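Long-range contacts in polyketide synthase (Synechococcus sp., PDB 4GOX), which probably transfers a sulfonate group from PAPS to an intermediate on the olefin synthase assembly line, and binds the nucleotide product adenosine-3',5'-diphosphate: residues 32-37 with 163-168; 42-47 with 237-242; 152-157 with 214-219. One frame throughout, in Å; residues are numbered along the deposited sequence.

Interaction 1. Residues 32-37 with 163-168. With A3P (adenosine-3'-5'-diphosphate), chain B.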
loop_
_atom_site.group_PDB
_atom_site.type_symbol
_atom_site.label_atom_id
_atom_site.label_comp_id
_atom_site.label_asym_id
_atom_site.label_seq_id
_atom_site.Cartn_x
_atom_site.Cartn_y
_atom_site.Cartn_z
ATOM N N SER A 32 0.922 7.649 -1.554
ATOM C CA SER A 32 1.192 8.611 -0.516
ATOM C C SER A 32 0.175 8.220 0.610
ATOM O O SER A 32 -0.874 7.618 0.298
ATOM C CB SER A 32 0.852 10.001 -1.059
ATOM O OG SER A 32 0.416 10.922 -0.077
ATOM N N PRO A 33 0.382 8.581 1.894
ATOM C CA PRO A 33 -0.678 8.296 2.887
ATOM C C PRO A 33 -1.949 9.106 2.574
ATOM O O PRO A 33 -1.894 10.067 1.803
ATOM C CB PRO A 33 -0.073 8.737 4.236
ATOM C CG PRO A 33 1.143 9.469 3.932
ATOM C CD PRO A 33 1.553 9.241 2.504
ATOM N N ARG A 34 -3.090 8.713 3.163
ATOM C CA ARG A 34 -4.392 9.414 3.045
ATOM C C ARG A 34 -4.972 9.442 1.629
ATOM O O ARG A 34 -5.660 10.393 1.253
ATOM C CB ARG A 34 -4.306 10.840 3.657
ATOM C CG ARG A 34 -3.637 10.939 5.055
ATOM C CD ARG A 34 -4.044 9.835 6.035
ATOM N NE ARG A 34 -5.439 9.931 6.466
ATOM C CZ ARG A 34 -6.122 8.941 7.034
ATOM N NH1 ARG A 34 -7.373 9.133 7.426
ATOM N NH2 ARG A 34 -5.567 7.742 7.190
ATOM N N SER A 35 -4.704 8.379 0.859
ATOM C CA SER A 35 -5.057 8.273 -0.557
ATOM C C SER A 35 -6.073 7.189 -0.908
ATOM O O SER A 35 -6.304 6.942 -2.092
ATOM C CB SER A 35 -3.786 8.094 -1.389
ATOM O OG SER A 35 -2.929 9.215 -1.246
ATOM N N GLY A 36 -6.704 6.587 0.104
ATOM C CA GLY A 36 -7.676 5.519 -0.099
ATOM C C GLY A 36 -7.026 4.159 -0.194
ATOM O O GLY A 36 -7.645 3.203 -0.673
ATOM N N SER A 37 -5.777 4.047 0.299
ATOM C CA SER A 37 -5.046 2.781 0.212
ATOM C C SER A 37 -5.659 1.682 1.102
ATOM O O SER A 37 -5.711 0.535 0.658
ATOM C CB SER A 37 -3.559 2.980 0.486
ATOM O OG SER A 37 -3.351 3.480 1.799
ATOM N N GLU A 163 -5.173 18.168 3.232
ATOM C CA GLU A 163 -6.247 18.411 4.192
ATOM C C GLU A 163 -6.368 17.239 5.189
ATOM O O GLU A 163 -6.387 17.474 6.398
ATOM C CB GLU A 163 -7.569 18.653 3.437
ATOM C CG GLU A 163 -8.736 19.087 4.313
ATOM C CD GLU A 163 -9.434 17.981 5.081
ATOM O OE1 GLU A 163 -9.689 16.908 4.489
ATOM O OE2 GLU A 163 -9.698 18.179 6.289
ATOM N N SER A 164 -6.429 15.993 4.680
ATOM C CA SER A 164 -6.553 14.779 5.492
ATOM C C SER A 164 -5.344 14.540 6.398
ATOM O O SER A 164 -5.516 14.199 7.567
ATOM C CB SER A 164 -6.785 13.564 4.604
ATOM O OG SER A 164 -6.651 12.393 5.386
ATOM N N PHE A 165 -4.126 14.711 5.849
ATOM C CA PHE A 165 -2.857 14.533 6.562
ATOM C C PHE A 165 -2.750 15.534 7.717
ATOM O O PHE A 165 -2.256 15.174 8.792
ATOM C CB PHE A 165 -1.679 14.685 5.591
ATOM C CG PHE A 165 -0.331 14.334 6.158
ATOM C CD1 PHE A 165 0.434 15.291 6.822
ATOM C CD2 PHE A 165 0.197 13.063 5.996
ATOM C CE1 PHE A 165 1.708 14.984 7.304
ATOM C CE2 PHE A 165 1.462 12.751 6.490
ATOM C CZ PHE A 165 2.210 13.716 7.142
ATOM N N THR A 166 -3.247 16.771 7.488
ATOM C CA THR A 166 -3.301 17.882 8.443
ATOM C C THR A 166 -4.163 17.489 9.646
ATOM O O THR A 166 -3.671 17.508 10.777
ATOM C CB THR A 166 -3.767 19.167 7.715
ATOM O OG1 THR A 166 -2.654 19.718 7.014
ATOM C CG2 THR A 166 -4.357 20.215 8.652
ATOM N N ARG A 167 -5.433 17.105 9.380
ATOM C CA ARG A 167 -6.444 16.688 10.358
ATOM C C ARG A 167 -5.940 15.575 11.279
ATOM O O ARG A 167 -6.100 15.667 12.498
ATOM C CB ARG A 167 -7.700 16.191 9.625
ATOM C CG ARG A 167 -8.786 17.230 9.421
ATOM C CD ARG A 167 -10.141 16.555 9.262
ATOM N NE ARG A 167 -10.417 16.136 7.882
ATOM C CZ ARG A 167 -10.290 14.894 7.419
ATOM N NH1 ARG A 167 -9.872 13.918 8.218
ATOM N NH2 ARG A 167 -10.574 14.620 6.152
ATOM N N LEU A 168 -5.320 14.538 10.688
ATOM C CA LEU A 168 -4.818 13.356 11.386
ATOM C C LEU A 168 -3.570 13.574 12.263
ATOM O O LEU A 168 -3.162 12.643 12.967
ATOM C CB LEU A 168 -4.646 12.176 10.398
ATOM C CG LEU A 168 -5.852 11.226 10.147
ATOM C CD1 LEU A 168 -6.202 10.411 11.381
ATOM C CD2 LEU A 168 -7.077 11.947 9.552
HETATM P P1 A3P B . -10.083 10.792 5.655
HETATM O O1P A3P B . -9.084 11.713 6.313
HETATM O O2P A3P B . -10.698 9.828 6.648
HETATM O O3P A3P B . -11.024 11.449 4.683
HETATM P P2 A3P B . -5.310 5.771 3.478
HETATM O O4P A3P B . -4.390 5.652 2.296
HETATM O O5P A3P B . -4.747 6.422 4.704
HETATM O O6P A3P B . -6.077 4.496 3.741
HETATM O "O5'" A3P B . -6.462 6.790 3.024
HETATM C "C5'" A3P B . -7.374 7.347 3.986
HETATM C "C4'" A3P B . -8.527 8.016 3.244
HETATM O "O4'" A3P B . -9.249 7.095 2.436
HETATM C "C3'" A3P B . -9.594 8.610 4.142
HETATM O "O3'" A3P B . -9.186 9.870 4.665
HETATM C "C2'" A3P B . -10.800 8.688 3.231
HETATM O "O2'" A3P B . -10.882 9.940 2.544
HETATM C "C1'" A3P B . -10.576 7.581 2.215
HETATM N N9 A3P B . -11.568 6.521 2.510
HETATM C C8 A3P B . -11.523 5.673 3.578
HETATM N N7 A3P B . -12.600 4.855 3.588
HETATM C C5 A3P B . -13.347 5.185 2.519
HETATM C C6 A3P B . -14.639 4.734 1.966
HETATM N N6 A3P B . -15.288 3.724 2.574
HETATM N N1 A3P B . -15.098 5.325 0.834
HETATM C C2 A3P B . -14.416 6.320 0.211
HETATM N N3 A3P B . -13.248 6.812 0.684
HETATM C C4 A3P B . -12.674 6.289 1.808
#
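Arg34 and Ser164 mark the nearest pass of the two backbones, their CA atoms 6.3 Å apart where the loop after strand 26-30 runs by the last turn of helix 158-167. Arg34 spans this gap with a folded side chain: CG lies anti to the carbonyl carbon (chi1 -47°), and further bends at chi2 and chi3 swing the guanidinium past the serine. Its NE donates to Ser164 OG over 2.9 Å in a fairly straight bond (160°) close to the guanidinium plane. The flat group is sandwiched as well. A3P C5' sits over the centre of one face, while Leu168 CG covers the opposite face nearer its rim, and Leu168 CD2 comes within 3.5 Å of Arg34 NH1. Beside this polar centre, Pro33 CG meets the edge of the Phe165 ring at CE2, 4.2 Å away, and both residues also rest on Ile188 of helix 181-202.

Ser164 OG passes the chain of bonds on, donating to O1P of the nucleotide 3'-phosphate at 2.7 Å. A3P O1P also receives Arg167 NH1 at 3.0 Å and, more weakly, Arg34 NH1. Glu163 forms a salt bridge with Arg167 one helical turn away. At the other end of the ligand, the backbone N atoms of Ser35 and Ser37 converge on O4P of the 5'-phosphate, and Gly36 N reaches O5' at 2.9 Å, as in the P-loop-like 5'-phosphosulfate-binding loop of sulfotransferases.

One serine hydroxyl thus accepts from an arginine and donates to a phosphate. NH1 of Arg34 and NH1 of Arg167 are 5.5 Å apart; the phosphate, together with Asp261 in its salt bridge to Arg34 NH1, would probably offset the repulsion between the two guanidiniums.

Interaction 2. Residues 42-47 with 237-242; sequences VMLAGH and EALLNP
Leu239 pushes its CD2 methyl into the end of helix 37-45, and the other side chains of the contact are best placed by reference to it. Its CG is anti to the carbonyl carbon and beside the backbone N (chi1 -68°). From there CD2 lies 3.3 Å from Met43 O, meets Leu44 CD2 tip to tip at 4.0 Å as the two leucines cross obliquely, and touches His47 CB. The other methyl, CD1, approaches the His47 ring at its edge; that imidazole is held by bonds of NE2 with Asp234 O and of ND1 with Gly49 N. In the backbone, Leu239 CA directs its hydrogen almost straight at Met43 O, a CH...O contact of 3.5 Å.

Met43 and Pro242 lie alongside each other, pointing the same way, with 4.2 Å between Met43 CG and Pro242 CG. Val42 instead meets the proline ring at about a right angle, its CG1 lying 3.7 Å from Pro242 CB. At the other end Ala238 CB stands 3.3 Å from Gly46 O, and a CB on Gly46 would run into Ala238 O. Arg247 ties the two sides together from outside, bonding to Val42 O and Ala238 O.

No hydrogen bond joins the two segments directly; apolar branches and carbonyl oxygens do the work. The Pro242 side chain is about 6 Å from bound A3P, nearest atoms counted. In the P-loop-like sulfotransferase fold, the contact covers the C-terminal turn of the helix that follows the phosphate-binding loop with a short 3-10 segment.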
loop_
_atom_site.group_PDB
_atom_site.type_symbol
_atom_site.label_atom_id
_atom_site.label_comp_id
_atom_site.label_asym_id
_atom_site.label_seq_id
_atom_site.Cartn_x
_atom_site.Cartn_y
_atom_site.Cartn_z
ATOM N N VAL A 42 -8.706 -3.254 1.360
ATOM C CA VAL A 42 -9.834 -3.949 1.978
ATOM C C VAL A 42 -10.805 -4.442 0.884
ATOM O O VAL A 42 -11.371 -5.530 1.023
ATOM C CB VAL A 42 -10.532 -3.139 3.105
ATOM C CG1 VAL A 42 -11.842 -3.801 3.538
ATOM C CG2 VAL A 42 -9.606 -2.985 4.312
ATOM N N MET A 43 -10.960 -3.664 -0.211
ATOM C CA MET A 43 -11.786 -4.061 -1.355
ATOM C C MET A 43 -11.139 -5.340 -1.931
ATOM O O MET A 43 -11.826 -6.347 -2.065
ATOM C CB MET A 43 -11.812 -2.964 -2.437
ATOM C CG MET A 43 -12.737 -1.786 -2.163
ATOM S SD MET A 43 -12.225 -0.406 -3.244
ATOM C CE MET A 43 -13.620 0.473 -3.340
ATOM N N LEU A 44 -9.804 -5.312 -2.192
ATOM C CA LEU A 44 -9.048 -6.443 -2.746
ATOM C C LEU A 44 -9.056 -7.729 -1.893
ATOM O O LEU A 44 -9.031 -8.817 -2.469
ATOM C CB LEU A 44 -7.613 -6.057 -3.185
ATOM C CG LEU A 44 -7.468 -4.960 -4.267
ATOM C CD1 LEU A 44 -6.030 -4.761 -4.618
ATOM C CD2 LEU A 44 -8.276 -5.268 -5.561
ATOM N N ALA A 45 -9.132 -7.604 -0.545
ATOM C CA ALA A 45 -9.169 -8.726 0.413
ATOM C C ALA A 45 -10.397 -9.613 0.266
ATOM O O ALA A 45 -10.361 -10.784 0.669
ATOM C CB ALA A 45 -9.096 -8.208 1.844
ATOM N N GLY A 46 -11.473 -9.054 -0.292
ATOM C CA GLY A 46 -12.711 -9.789 -0.530
ATOM C C GLY A 46 -12.598 -10.764 -1.681
ATOM O O GLY A 46 -13.412 -11.674 -1.777
ATOM N N HIS A 47 -11.598 -10.587 -2.575
ATOM C CA HIS A 47 -11.422 -11.488 -3.712
ATOM C C HIS A 47 -10.824 -12.839 -3.255
ATOM O O HIS A 47 -9.788 -12.847 -2.580
ATOM C CB HIS A 47 -10.543 -10.835 -4.776
ATOM C CG HIS A 47 -10.599 -11.512 -6.107
ATOM N ND1 HIS A 47 -10.180 -12.821 -6.274
ATOM C CD2 HIS A 47 -11.000 -11.026 -7.303
ATOM C CE1 HIS A 47 -10.380 -13.101 -7.549
ATOM N NE2 HIS A 47 -10.861 -12.048 -8.211
ATOM N N GLU A 237 -17.723 -9.792 -7.130
ATOM C CA GLU A 237 -18.652 -8.858 -6.482
ATOM C C GLU A 237 -18.227 -8.427 -5.082
ATOM O O GLU A 237 -18.540 -7.306 -4.682
ATOM C CB GLU A 237 -20.086 -9.433 -6.451
ATOM C CG GLU A 237 -20.801 -9.385 -7.792
ATOM C CD GLU A 237 -21.051 -8.014 -8.393
ATOM O OE1 GLU A 237 -20.884 -7.876 -9.626
ATOM O OE2 GLU A 237 -21.425 -7.082 -7.642
ATOM N N ALA A 238 -17.529 -9.318 -4.337
ATOM C CA ALA A 238 -17.033 -9.062 -2.981
ATOM C C ALA A 238 -16.129 -7.829 -2.939
ATOM O O ALA A 238 -16.061 -7.164 -1.908
ATOM C CB ALA A 238 -16.282 -10.275 -2.461
ATOM N N LEU A 239 -15.479 -7.499 -4.073
ATOM C CA LEU A 239 -14.621 -6.312 -4.200
ATOM C C LEU A 239 -15.398 -5.042 -3.895
ATOM O O LEU A 239 -14.809 -4.069 -3.434
ATOM C CB LEU A 239 -14.048 -6.187 -5.618
ATOM C CG LEU A 239 -13.028 -7.224 -6.084
ATOM C CD1 LEU A 239 -12.731 -7.028 -7.534
ATOM C CD2 LEU A 239 -11.746 -7.164 -5.278
ATOM N N LEU A 240 -16.712 -5.043 -4.181
ATOM C CA LEU A 240 -17.571 -3.877 -3.984
ATOM C C LEU A 240 -18.167 -3.777 -2.583
ATOM O O LEU A 240 -18.887 -2.812 -2.297
ATOM C CB LEU A 240 -18.686 -3.841 -5.057
ATOM C CG LEU A 240 -18.232 -3.779 -6.529
ATOM C CD1 LEU A 240 -19.411 -3.857 -7.458
ATOM C CD2 LEU A 240 -17.434 -2.505 -6.825
ATOM N N ASN A 241 -17.877 -4.754 -1.708
ATOM C CA ASN A 241 -18.451 -4.768 -0.363
ATOM C C ASN A 241 -17.370 -4.844 0.711
ATOM O O ASN A 241 -17.307 -5.846 1.429
ATOM C CB ASN A 241 -19.473 -5.904 -0.247
ATOM C CG ASN A 241 -20.568 -5.815 -1.283
ATOM O OD1 ASN A 241 -21.546 -5.076 -1.122
ATOM N ND2 ASN A 241 -20.390 -6.520 -2.400
ATOM N N PRO A 242 -16.522 -3.787 0.846
ATOM C CA PRO A 242 -15.419 -3.835 1.821
ATOM C C PRO A 242 -15.842 -3.939 3.269
ATOM O O PRO A 242 -15.058 -4.413 4.090
ATOM C CB PRO A 242 -14.650 -2.525 1.561
ATOM C CG PRO A 242 -15.567 -1.643 0.876
ATOM C CD PRO A 242 -16.471 -2.525 0.066
#

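Interaction 3. Residues 152-157 with 214-219; sequences IHLVRH and EDLVRD. With A3P (adenosine-3'-5'-diphosphate), chain B.
His157 N and Glu214 OE2 tie the loop leaving strand 149-155 to helix 213-218, which follows the neighbouring strand 208-212 in the parallel sheet of this P-loop-like sulfotransferase fold. The same loop carries Arg156 to the nucleotide. His157 N donates to Glu214 OE2 over 3.0 Å, with an angle of 159° at the hydrogen, on the syn side of the oxygen.

Arg156 can be followed outward. From CB the chain leaves with CG anti to the backbone N (chi1 -169°), and CG lies 3.5 Å from Glu214 OE2. It then runs extended through CD to NE, which donates to a water at 2.9 Å; the same water donates to Glu214 OE2 at 2.7 Å. At the tip, NH1 and NH2 both reach A3P O2' only weakly, NH1 at 3.0 Å; NH2 also bonds to Leu274 O, and NH1 probably to Arg34 O. An alanine at Glu214 would probably leave His157 N and the Tyr300 hydroxyl, which bonds to OE1, without their mate and the bridging water less well fixed beside Arg156.

Leu154 CD1 and Leu216 CD2 add an apolar contact at 4.3 Å. One residue along the helix, Val217 CG1 touches the adenine at C2 of A3P, 3.7 Å away.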
loop_
_atom_site.group_PDB
_atom_site.type_symbol
_atom_site.label_atom_id
_atom_site.label_comp_id
_atom_site.label_asym_id
_atom_site.label_seq_id
_atom_site.Cartn_x
_atom_site.Cartn_y
_atom_site.Cartn_z
ATOM N N ILE A 152 0.602 -1.327 -8.175
ATOM C CA ILE A 152 -0.621 -0.530 -8.294
ATOM C C ILE A 152 -0.287 0.825 -7.640
ATOM O O ILE A 152 -0.044 0.884 -6.438
ATOM C CB ILE A 152 -1.820 -1.215 -7.597
ATOM C CG1 ILE A 152 -2.161 -2.559 -8.280
ATOM C CG2 ILE A 152 -3.049 -0.264 -7.595
ATOM C CD1 ILE A 152 -3.064 -3.456 -7.429
ATOM N N HIS A 153 -0.189 1.883 -8.448
ATOM C CA HIS A 153 0.104 3.221 -7.962
ATOM C C HIS A 153 -1.238 3.938 -7.763
ATOM O O HIS A 153 -1.854 4.386 -8.728
ATOM C CB HIS A 153 0.988 3.974 -8.977
ATOM C CG HIS A 153 1.351 5.390 -8.604
ATOM N ND1 HIS A 153 2.064 6.200 -9.478
ATOM C CD2 HIS A 153 1.171 6.060 -7.440
ATOM C CE1 HIS A 153 2.236 7.344 -8.837
ATOM N NE2 HIS A 153 1.704 7.305 -7.612
ATOM N N LEU A 154 -1.686 4.031 -6.516
ATOM C CA LEU A 154 -2.953 4.686 -6.197
ATOM C C LEU A 154 -2.677 6.154 -5.946
ATOM O O LEU A 154 -1.790 6.489 -5.163
ATOM C CB LEU A 154 -3.644 3.981 -5.002
ATOM C CG LEU A 154 -4.890 4.635 -4.413
ATOM C CD1 LEU A 154 -6.033 4.693 -5.419
ATOM C CD2 LEU A 154 -5.321 3.887 -3.202
ATOM N N VAL A 155 -3.377 7.034 -6.678
ATOM C CA VAL A 155 -3.158 8.483 -6.599
ATOM C C VAL A 155 -4.416 9.196 -6.178
ATOM O O VAL A 155 -5.506 8.876 -6.676
ATOM C CB VAL A 155 -2.598 9.105 -7.918
ATOM C CG1 VAL A 155 -2.094 10.530 -7.684
ATOM C CG2 VAL A 155 -1.478 8.250 -8.516
ATOM N N ARG A 156 -4.255 10.205 -5.294
ATOM C CA ARG A 156 -5.341 11.084 -4.828
ATOM C C ARG A 156 -4.914 12.528 -5.023
ATOM O O ARG A 156 -3.716 12.820 -5.079
ATOM C CB ARG A 156 -5.746 10.796 -3.373
ATOM C CG ARG A 156 -7.047 11.517 -2.951
ATOM C CD ARG A 156 -7.435 11.147 -1.538
ATOM N NE ARG A 156 -8.728 11.714 -1.165
ATOM C CZ ARG A 156 -9.237 11.657 0.061
ATOM N NH1 ARG A 156 -8.549 11.099 1.047
ATOM N NH2 ARG A 156 -10.425 12.180 0.314
ATOM N N HIS A 157 -5.892 13.422 -5.176
ATOM C CA HIS A 157 -5.709 14.858 -5.387
ATOM C C HIS A 157 -4.799 15.428 -4.295
ATOM O O HIS A 157 -5.020 15.072 -3.131
ATOM C CB HIS A 157 -7.074 15.560 -5.375
ATOM C CG HIS A 157 -7.030 16.939 -5.957
ATOM N ND1 HIS A 157 -6.454 17.993 -5.272
ATOM C CD2 HIS A 157 -7.464 17.380 -7.158
ATOM C CE1 HIS A 157 -6.561 19.042 -6.073
ATOM N NE2 HIS A 157 -7.167 18.722 -7.216
ATOM N N GLU A 214 -10.219 9.190 -7.070
ATOM C CA GLU A 214 -11.468 9.866 -7.468
ATOM C C GLU A 214 -12.253 8.988 -8.431
ATOM O O GLU A 214 -13.455 8.890 -8.273
ATOM C CB GLU A 214 -11.208 11.269 -8.088
ATOM C CG GLU A 214 -10.652 12.310 -7.119
ATOM C CD GLU A 214 -9.221 12.144 -6.617
ATOM O OE1 GLU A 214 -8.473 11.304 -7.166
ATOM O OE2 GLU A 214 -8.848 12.851 -5.654
ATOM N N ASP A 215 -11.578 8.286 -9.376
ATOM C CA ASP A 215 -12.274 7.360 -10.287
ATOM C C ASP A 215 -12.733 6.097 -9.505
ATOM O O ASP A 215 -13.807 5.586 -9.749
ATOM C CB ASP A 215 -11.357 6.941 -11.452
ATOM C CG ASP A 215 -10.947 8.042 -12.425
ATOM O OD1 ASP A 215 -10.006 7.804 -13.234
ATOM O OD2 ASP A 215 -11.557 9.143 -12.378
ATOM N N LEU A 216 -11.890 5.584 -8.591
ATOM C CA LEU A 216 -12.216 4.408 -7.805
ATOM C C LEU A 216 -13.502 4.614 -7.001
ATOM O O LEU A 216 -14.341 3.735 -6.979
ATOM C CB LEU A 216 -11.026 4.059 -6.883
ATOM C CG LEU A 216 -11.176 2.918 -5.856
ATOM C CD1 LEU A 216 -11.410 1.561 -6.539
ATOM C CD2 LEU A 216 -9.949 2.876 -4.932
ATOM N N VAL A 217 -13.656 5.753 -6.337
ATOM C CA VAL A 217 -14.836 5.951 -5.511
ATOM C C VAL A 217 -16.094 6.305 -6.290
ATOM O O VAL A 217 -17.198 6.023 -5.819
ATOM C CB VAL A 217 -14.604 6.804 -4.243
ATOM C CG1 VAL A 217 -13.459 6.244 -3.409
ATOM C CG2 VAL A 217 -14.374 8.266 -4.581
ATOM N N ARG A 218 -15.936 6.873 -7.496
ATOM C CA ARG A 218 -17.094 7.231 -8.327
ATOM C C ARG A 218 -17.594 6.023 -9.111
ATOM O O ARG A 218 -18.789 5.864 -9.257
ATOM C CB ARG A 218 -16.770 8.389 -9.271
ATOM C CG ARG A 218 -16.627 9.744 -8.589
ATOM C CD ARG A 218 -16.639 10.865 -9.617
ATOM N NE ARG A 218 -15.756 10.565 -10.745
ATOM C CZ ARG A 218 -14.580 11.143 -10.960
ATOM N NH1 ARG A 218 -13.836 10.780 -11.996
ATOM N NH2 ARG A 218 -14.144 12.101 -10.148
ATOM N N ASP A 219 -16.689 5.174 -9.620
ATOM C CA ASP A 219 -17.103 3.970 -10.343
ATOM C C ASP A 219 -16.225 2.778 -9.917
ATOM O O ASP A 219 -15.317 2.379 -10.659
ATOM C CB ASP A 219 -17.122 4.204 -11.869
ATOM C CG ASP A 219 -17.860 3.133 -12.670
ATOM O OD1 ASP A 219 -17.945 3.278 -13.910
ATOM O OD2 ASP A 219 -18.322 2.121 -12.056
HETATM P P1 A3P B . -10.083 10.792 5.655
HETATM O O1P A3P B . -9.084 11.713 6.313
HETATM O O2P A3P B . -10.698 9.828 6.648
HETATM O O3P A3P B . -11.024 11.449 4.683
HETATM P P2 A3P B . -5.310 5.771 3.478
HETATM O O4P A3P B . -4.390 5.652 2.296
HETATM O O5P A3P B . -4.747 6.422 4.704
HETATM O O6P A3P B . -6.077 4.496 3.741
HETATM O "O5'" A3P B . -6.462 6.790 3.024
HETATM C "C5'" A3P B . -7.374 7.347 3.986
HETATM C "C4'" A3P B . -8.527 8.016 3.244
HETATM O "O4'" A3P B . -9.249 7.095 2.436
HETATM C "C3'" A3P B . -9.594 8.610 4.142
HETATM O "O3'" A3P B . -9.186 9.870 4.665
HETATM C "C2'" A3P B . -10.800 8.688 3.231
HETATM O "O2'" A3P B . -10.882 9.940 2.544
HETATM C "C1'" A3P B . -10.576 7.581 2.215
HETATM N N9 A3P B . -11.568 6.521 2.510
HETATM C C8 A3P B . -11.523 5.673 3.578
HETATM N N7 A3P B . -12.600 4.855 3.588
HETATM C C5 A3P B . -13.347 5.185 2.519
HETATM C C6 A3P B . -14.639 4.734 1.966
HETATM N N6 A3P B . -15.288 3.724 2.574
HETATM N N1 A3P B . -15.098 5.325 0.834
HETATM C C2 A3P B . -14.416 6.320 0.211
HETATM N N3 A3P B . -13.248 6.812 0.684
HETATM C C4 A3P B . -12.674 6.289 1.808
HETATM O O HOH W 1 -10.113 13.261 -3.257
#

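Overall arrangement
From the N terminus, strand 26-30 leads into 32-37, the first half of interaction 1, and then into helix 37-45, whose end begins interaction 2. Strands 50-51 and 124-129 and several helices intervene before 152-157 opens interaction 3. The helix that follows strand 149-155 carries 163-168, which closes interaction 1. Next, 214-219 closes interaction 3, and 237-242 finally closes interaction 2. Interaction 1 therefore crosses both others, while interaction 3 falls wholly within the span of interaction 2. Interactions 1 and 3 share A3P and touch directly; Met43 and Leu216 connect interaction 2 to interaction 3. Together they tie the phosphate loop and its helix to the central sheet and to the loop after helix 220-231.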